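Local coordinates for protein HNH endonuclease (Geobacter metallireducens, PDB 4H9D) that probably nicks DNA as a metal-dependent endonuclease of the HNH family, with a zinc ion bound by four cysteines, at residues L50-V56 against G67-C73; E75-R79 against W88-L92. One frame throughout, in Å; residues are numbered along the deposited sequence.

Contact 1: residues L50-V56 against G67-C73; sequences LTMDHLV and GNVVPAC. With ZN (zinc ion), chain D.
N68 grips the backbone of V56 with both ends of its side-chain amide. Its CB carries CG anti to the backbone N (chi1 -174°), which brings the amide across to V56. From CG the two branches part. OD1 accepts the V56 N-H on a lone pair, at 2.7 Å from V56 N, and also lies against V56 CB. ND2 donates to V56 O over 2.9 Å in a nearly straight bond, with the acceptor in the amide plane. This pair of bonds fixes the rotation of the amide. ND2 also meets the edge of the H54 ring and has a second acceptor in K63 O. The backbone O of N68 takes the N-H of L55.

Beyond this clamp at the loop end, the chains run as two antiparallel strands. D53 and V70 form one hydrogen-bonded pair, T51 and A72 the next; T51 N lies 2.7 Å from A72 O. On the face of M52, V69 and H54, M52 (selenomethionine) has CG anti to the backbone N (chi1 175°) and lays CG and SE across both methyls of V69; CG comes within 3.8 Å of V69 CG1. Helices 10-24 and 27-34 cover this face. On the other face D53 CB packs on A72 CB at 4.1 Å. D53 OD2 is hydrogen-bonded to Y40 OH. Near the zinc, L50 CD2 approaches C73 CB, and C73 SG binds the zinc ion at 2.5 Å, together with C38, C41 and C76. Hairpin and following helix form the beta-beta-alpha-metal core of HNH nucleases; the Cys4 zinc is additional to that metal.

Contact 2: residues E75-R79 against W88-L92; sequences ECNNR and WEEYL. With ZN (zinc ion), chain D.
The helix after the HNH hairpin carries C76 of the Cys4 zinc site, and here it packs against the helix that follows it. Y91 has the largest share of the contact. Its OH donates to E75 OE2 over 2.8 Å, meeting the carboxylate on its anti side and somewhat out of its plane. R79 CD lies over one face of the ring, 3.4 Å from Y91 CE1, as a CH-pi contact, and the guanidinium runs on nearly parallel (5°) past the CD1-CE1 rim. C76 SG lies in the ring plane at its edge, 3.9 Å from Y91 CE2, a cysteine sulfur-aromatic contact; the same sulfur binds the zinc ion. A leucine in place of Y91 would probably leave E75 OE2 without its hydroxyl donor and take the flat ring from under R79 CD. W88 CG stands anti to the backbone N (chi1 177°), and the indole reaches between the helices. Its CZ3 meets R79 CB at 3.8 Å, in the ring plane, while CH2 approaches C76 O. The indole also packs edge-to-face with Y40. The two short segments run nearly antiparallel, at 160°, and helix 74-82 stands between helix 85-92 and the hairpin of strands 50-54 and 69-73.

From the N terminus, helices 10-24 and 27-34 come first, followed by C38 and C41 of the zinc site. Contact 1 then closes the loop between strands 50-54 and 69-73. The chain passes directly into helix 74-82, turns, and returns in helix 85-92, where contact 2 closes the shorter connection. The two contacts follow in series; neither nests in nor crosses the other. Their centres lie about 13 Å apart. They touch where D53 and A72 of the hairpin pack against N77 of the helix. Both also supply a zinc ligand, C73 and C76, so the metal ties hairpin, helix and the preceding cysteine loop together.

Contact 1: residues L50-V56 against G67-C73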
loop_
_atom_site.group_PDB
_atom_site.type_symbol
_atom_site.label_atom_id
_atom_site.label_comp_id
_atom_site.label_asym_id
_atom_site.label_seq_id
_atom_site.Cartn_x
_atom_site.Cartn_y
_atom_site.Cartn_z
ATOM N N LEU A 50 -2.399 -22.702 -3.408
ATOM C CA LEU A 50 -1.316 -22.409 -2.472
ATOM C C LEU A 50 -0.128 -21.774 -3.188
ATOM O O LEU A 50 0.080 -21.994 -4.381
ATOM C CB LEU A 50 -0.837 -23.680 -1.779
ATOM C CG LEU A 50 -1.853 -24.436 -0.940
ATOM C CD1 LEU A 50 -1.110 -25.517 -0.176
ATOM C CD2 LEU A 50 -2.575 -23.495 0.011
ATOM N N THR A 51 0.643 -20.985 -2.448
ATOM C CA THR A 51 1.832 -20.333 -2.982
ATOM C C THR A 51 2.960 -20.559 -1.998
ATOM O O THR A 51 2.734 -20.966 -0.860
ATOM C CB THR A 51 1.645 -18.820 -3.132
ATOM O OG1 THR A 51 0.362 -18.556 -3.714
ATOM C CG2 THR A 51 2.729 -18.246 -4.042
HETATM N N MSE A 52 4.181 -20.312 -2.432
HETATM C CA MSE A 52 5.303 -20.487 -1.542
HETATM C C MSE A 52 5.573 -19.175 -0.842
HETATM O O MSE A 52 5.643 -18.126 -1.483
HETATM C CB MSE A 52 6.535 -20.893 -2.316
HETATM C CG MSE A 52 7.753 -20.980 -1.453
HETATM SE SE MSE A 52 9.239 -21.591 -2.487
HETATM C CE MSE A 52 9.466 -20.020 -3.562
ATOM N N ASP A 53 5.701 -19.221 0.476
ATOM C CA ASP A 53 5.995 -18.005 1.212
ATOM C C ASP A 53 7.206 -18.230 2.090
ATOM O O ASP A 53 7.470 -19.349 2.532
ATOM C CB ASP A 53 4.797 -17.577 2.061
ATOM C CG ASP A 53 5.003 -16.222 2.730
ATOM O OD1 ASP A 53 5.689 -15.352 2.147
ATOM O OD2 ASP A 53 4.457 -16.020 3.835
ATOM N N HIS A 54 7.976 -17.169 2.299
ATOM C CA HIS A 54 9.145 -17.251 3.163
ATOM C C HIS A 54 8.735 -16.642 4.489
ATOM O O HIS A 54 8.268 -15.503 4.532
ATOM C CB HIS A 54 10.307 -16.458 2.598
ATOM C CG HIS A 54 10.783 -16.938 1.267
ATOM N ND1 HIS A 54 10.102 -16.682 0.097
ATOM C CD2 HIS A 54 11.896 -17.623 0.917
ATOM C CE1 HIS A 54 10.780 -17.186 -0.919
ATOM N NE2 HIS A 54 11.872 -17.761 -0.447
ATOM N N LEU A 55 8.879 -17.410 5.562
ATOM C CA LEU A 55 8.528 -16.921 6.884
ATOM C C LEU A 55 9.269 -15.609 7.049
ATOM O O LEU A 55 8.674 -14.569 7.328
ATOM C CB LEU A 55 8.979 -17.921 7.937
ATOM C CG LEU A 55 8.139 -19.184 8.001
ATOM C CD1 LEU A 55 8.799 -20.160 8.933
ATOM C CD2 LEU A 55 6.739 -18.835 8.470
ATOM N N VAL A 56 10.579 -15.691 6.845
ATOM C CA VAL A 56 11.478 -14.553 6.899
ATOM C C VAL A 56 11.662 -14.094 5.458
ATOM O O VAL A 56 12.313 -14.772 4.670
ATOM C CB VAL A 56 12.832 -14.974 7.443
ATOM C CG1 VAL A 56 13.800 -13.828 7.353
ATOM C CG2 VAL A 56 12.672 -15.447 8.862
ATOM N N GLY A 67 13.402 -24.900 5.592
ATOM C CA GLY A 67 13.092 -24.313 6.886
ATOM C C GLY A 67 12.365 -22.971 6.859
ATOM O O GLY A 67 11.426 -22.746 7.627
ATOM N N ASN A 68 12.786 -22.079 5.972
ATOM C CA ASN A 68 12.189 -20.757 5.877
ATOM C C ASN A 68 11.066 -20.692 4.826
ATOM O O ASN A 68 10.361 -19.694 4.691
ATOM C CB ASN A 68 13.306 -19.748 5.572
ATOM C CG ASN A 68 12.833 -18.325 5.601
ATOM O OD1 ASN A 68 12.119 -17.911 6.522
ATOM N ND2 ASN A 68 13.235 -17.551 4.596
ATOM N N VAL A 69 10.902 -21.769 4.084
ATOM C CA VAL A 69 9.870 -21.824 3.066
ATOM C C VAL A 69 8.660 -22.537 3.654
ATOM O O VAL A 69 8.802 -23.459 4.462
ATOM C CB VAL A 69 10.409 -22.530 1.806
ATOM C CG1 VAL A 69 9.322 -23.275 1.103
ATOM C CG2 VAL A 69 11.015 -21.489 0.875
ATOM N N VAL A 70 7.474 -22.100 3.248
ATOM C CA VAL A 70 6.232 -22.641 3.772
ATOM C C VAL A 70 5.066 -22.407 2.785
ATOM O O VAL A 70 5.058 -21.408 2.049
ATOM C CB VAL A 70 5.950 -21.946 5.105
ATOM C CG1 VAL A 70 4.840 -20.936 4.954
ATOM C CG2 VAL A 70 5.646 -22.955 6.153
ATOM N N PRO A 71 4.062 -23.312 2.759
ATOM C CA PRO A 71 2.906 -23.180 1.853
ATOM C C PRO A 71 1.868 -22.234 2.429
ATOM O O PRO A 71 1.538 -22.335 3.602
ATOM C CB PRO A 71 2.334 -24.602 1.771
ATOM C CG PRO A 71 3.290 -25.476 2.591
ATOM C CD PRO A 71 3.933 -24.529 3.570
ATOM N N ALA A 72 1.342 -21.324 1.620
ATOM C CA ALA A 72 0.331 -20.404 2.124
ATOM C C ALA A 72 -0.761 -20.155 1.088
ATOM O O ALA A 72 -0.501 -20.179 -0.117
ATOM C CB ALA A 72 0.976 -19.096 2.526
ATOM N N CYS A 73 -1.985 -19.927 1.563
ATOM C CA CYS A 73 -3.127 -19.653 0.686
ATOM C C CYS A 73 -3.128 -18.173 0.304
ATOM O O CYS A 73 -2.503 -17.345 0.968
ATOM C CB CYS A 73 -4.444 -19.996 1.385
ATOM S SG CYS A 73 -4.990 -18.782 2.632
HETATM ZN ZN ZN D . -4.277 -19.422 4.980
#

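Contact 2: residues E75-R79 against W88-L92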
loop_
_atom_site.group_PDB
_atom_site.type_symbol
_atom_site.label_atom_id
_atom_site.label_comp_id
_atom_site.label_asym_id
_atom_site.label_seq_id
_atom_site.Cartn_x
_atom_site.Cartn_y
_atom_site.Cartn_z
ATOM N N GLU A 75 -5.148 -15.485 0.579
ATOM C CA GLU A 75 -5.469 -14.539 1.648
ATOM C C GLU A 75 -4.382 -14.345 2.707
ATOM O O GLU A 75 -4.012 -13.213 3.036
ATOM C CB GLU A 75 -6.769 -14.978 2.314
ATOM C CG GLU A 75 -7.315 -14.024 3.349
ATOM C CD GLU A 75 -8.637 -14.506 3.921
ATOM O OE1 GLU A 75 -9.585 -14.697 3.129
ATOM O OE2 GLU A 75 -8.729 -14.698 5.155
ATOM N N CYS A 76 -3.882 -15.449 3.252
ATOM C CA CYS A 76 -2.841 -15.396 4.272
ATOM C C CYS A 76 -1.544 -14.815 3.726
ATOM O O CYS A 76 -0.874 -14.022 4.394
ATOM C CB CYS A 76 -2.553 -16.795 4.834
ATOM S SG CYS A 76 -3.604 -17.308 6.219
ATOM N N ASN A 77 -1.184 -15.206 2.511
ATOM C CA ASN A 77 0.059 -14.721 1.938
ATOM C C ASN A 77 0.140 -13.205 1.823
ATOM O O ASN A 77 1.205 -12.630 2.071
ATOM C CB ASN A 77 0.302 -15.351 0.573
ATOM C CG ASN A 77 1.618 -14.927 -0.019
ATOM O OD1 ASN A 77 2.671 -15.075 0.608
ATOM N ND2 ASN A 77 1.573 -14.386 -1.228
ATOM N N ASN A 78 -0.967 -12.560 1.444
ATOM C CA ASN A 78 -1.003 -11.099 1.298
ATOM C C ASN A 78 -1.129 -10.408 2.644
ATOM O O ASN A 78 -0.324 -9.543 2.986
ATOM C CB ASN A 78 -2.180 -10.683 0.426
ATOM C CG ASN A 78 -2.138 -11.330 -0.935
ATOM O OD1 ASN A 78 -1.213 -11.096 -1.715
ATOM N ND2 ASN A 78 -3.132 -12.161 -1.227
ATOM N N ARG A 79 -2.160 -10.792 3.394
ATOM C CA ARG A 79 -2.416 -10.232 4.706
ATOM C C ARG A 79 -1.176 -10.223 5.581
ATOM O O ARG A 79 -1.026 -9.355 6.434
ATOM C CB ARG A 79 -3.520 -11.019 5.406
ATOM C CG ARG A 79 -4.915 -10.592 5.024
ATOM C CD ARG A 79 -5.944 -11.648 5.399
ATOM N NE ARG A 79 -7.310 -11.198 5.141
ATOM C CZ ARG A 79 -7.953 -10.308 5.892
ATOM N NH1 ARG A 79 -7.353 -9.774 6.952
ATOM N NH2 ARG A 79 -9.193 -9.941 5.583
ATOM N N TRP A 88 -1.986 -8.778 12.331
ATOM C CA TRP A 88 -1.764 -10.151 11.904
ATOM C C TRP A 88 -2.135 -11.094 13.033
ATOM O O TRP A 88 -2.997 -11.960 12.862
ATOM C CB TRP A 88 -0.303 -10.350 11.505
ATOM C CG TRP A 88 0.041 -11.760 11.107
ATOM C CD1 TRP A 88 0.890 -12.606 11.755
ATOM C CD2 TRP A 88 -0.453 -12.484 9.971
ATOM N NE1 TRP A 88 0.958 -13.813 11.096
ATOM C CE2 TRP A 88 0.142 -13.763 9.999
ATOM C CE3 TRP A 88 -1.340 -12.176 8.935
ATOM C CZ2 TRP A 88 -0.124 -14.728 9.032
ATOM C CZ3 TRP A 88 -1.601 -13.137 7.978
ATOM C CH2 TRP A 88 -0.996 -14.397 8.033
ATOM N N GLU A 89 -1.492 -10.927 14.186
ATOM C CA GLU A 89 -1.785 -11.771 15.339
ATOM C C GLU A 89 -3.291 -11.912 15.473
ATOM O O GLU A 89 -3.833 -13.009 15.386
ATOM C CB GLU A 89 -1.220 -11.154 16.619
ATOM C CG GLU A 89 -0.013 -11.882 17.191
ATOM C CD GLU A 89 1.233 -11.735 16.336
ATOM O OE1 GLU A 89 1.188 -12.105 15.144
ATOM O OE2 GLU A 89 2.263 -11.253 16.858
ATOM N N GLU A 90 -3.958 -10.783 15.671
ATOM C CA GLU A 90 -5.408 -10.750 15.813
ATOM C C GLU A 90 -6.095 -11.472 14.656
ATOM O O GLU A 90 -7.100 -12.161 14.856
ATOM C CB GLU A 90 -5.901 -9.300 15.890
ATOM C CG GLU A 90 -5.274 -8.494 17.028
ATOM C CD GLU A 90 -5.940 -7.135 17.233
ATOM O OE1 GLU A 90 -6.067 -6.376 16.245
ATOM O OE2 GLU A 90 -6.331 -6.826 18.383
ATOM N N TYR A 91 -5.560 -11.305 13.447
ATOM C CA TYR A 91 -6.120 -11.974 12.269
ATOM C C TYR A 91 -6.043 -13.489 12.501
ATOM O O TYR A 91 -7.019 -14.220 12.270
ATOM C CB TYR A 91 -5.327 -11.603 11.013
ATOM C CG TYR A 91 -5.611 -12.495 9.828
ATOM C CD1 TYR A 91 -6.841 -12.438 9.157
ATOM C CD2 TYR A 91 -4.661 -13.429 9.392
ATOM C CE1 TYR A 91 -7.119 -13.296 8.075
ATOM C CE2 TYR A 91 -4.926 -14.288 8.321
ATOM C CZ TYR A 91 -6.158 -14.217 7.670
ATOM O OH TYR A 91 -6.436 -15.101 6.644
ATOM N N LEU A 92 -4.880 -13.950 12.963
ATOM C CA LEU A 92 -4.683 -15.365 13.245
ATOM C C LEU A 92 -5.603 -15.752 14.384
ATOM O O LEU A 92 -6.513 -16.567 14.214
ATOM C CB LEU A 92 -3.234 -15.642 13.640
ATOM C CG LEU A 92 -2.228 -15.514 12.498
ATOM C CD1 LEU A 92 -0.818 -15.856 12.997
ATOM C CD2 LEU A 92 -2.656 -16.446 11.353
HETATM ZN ZN ZN D . -4.277 -19.422 4.980
#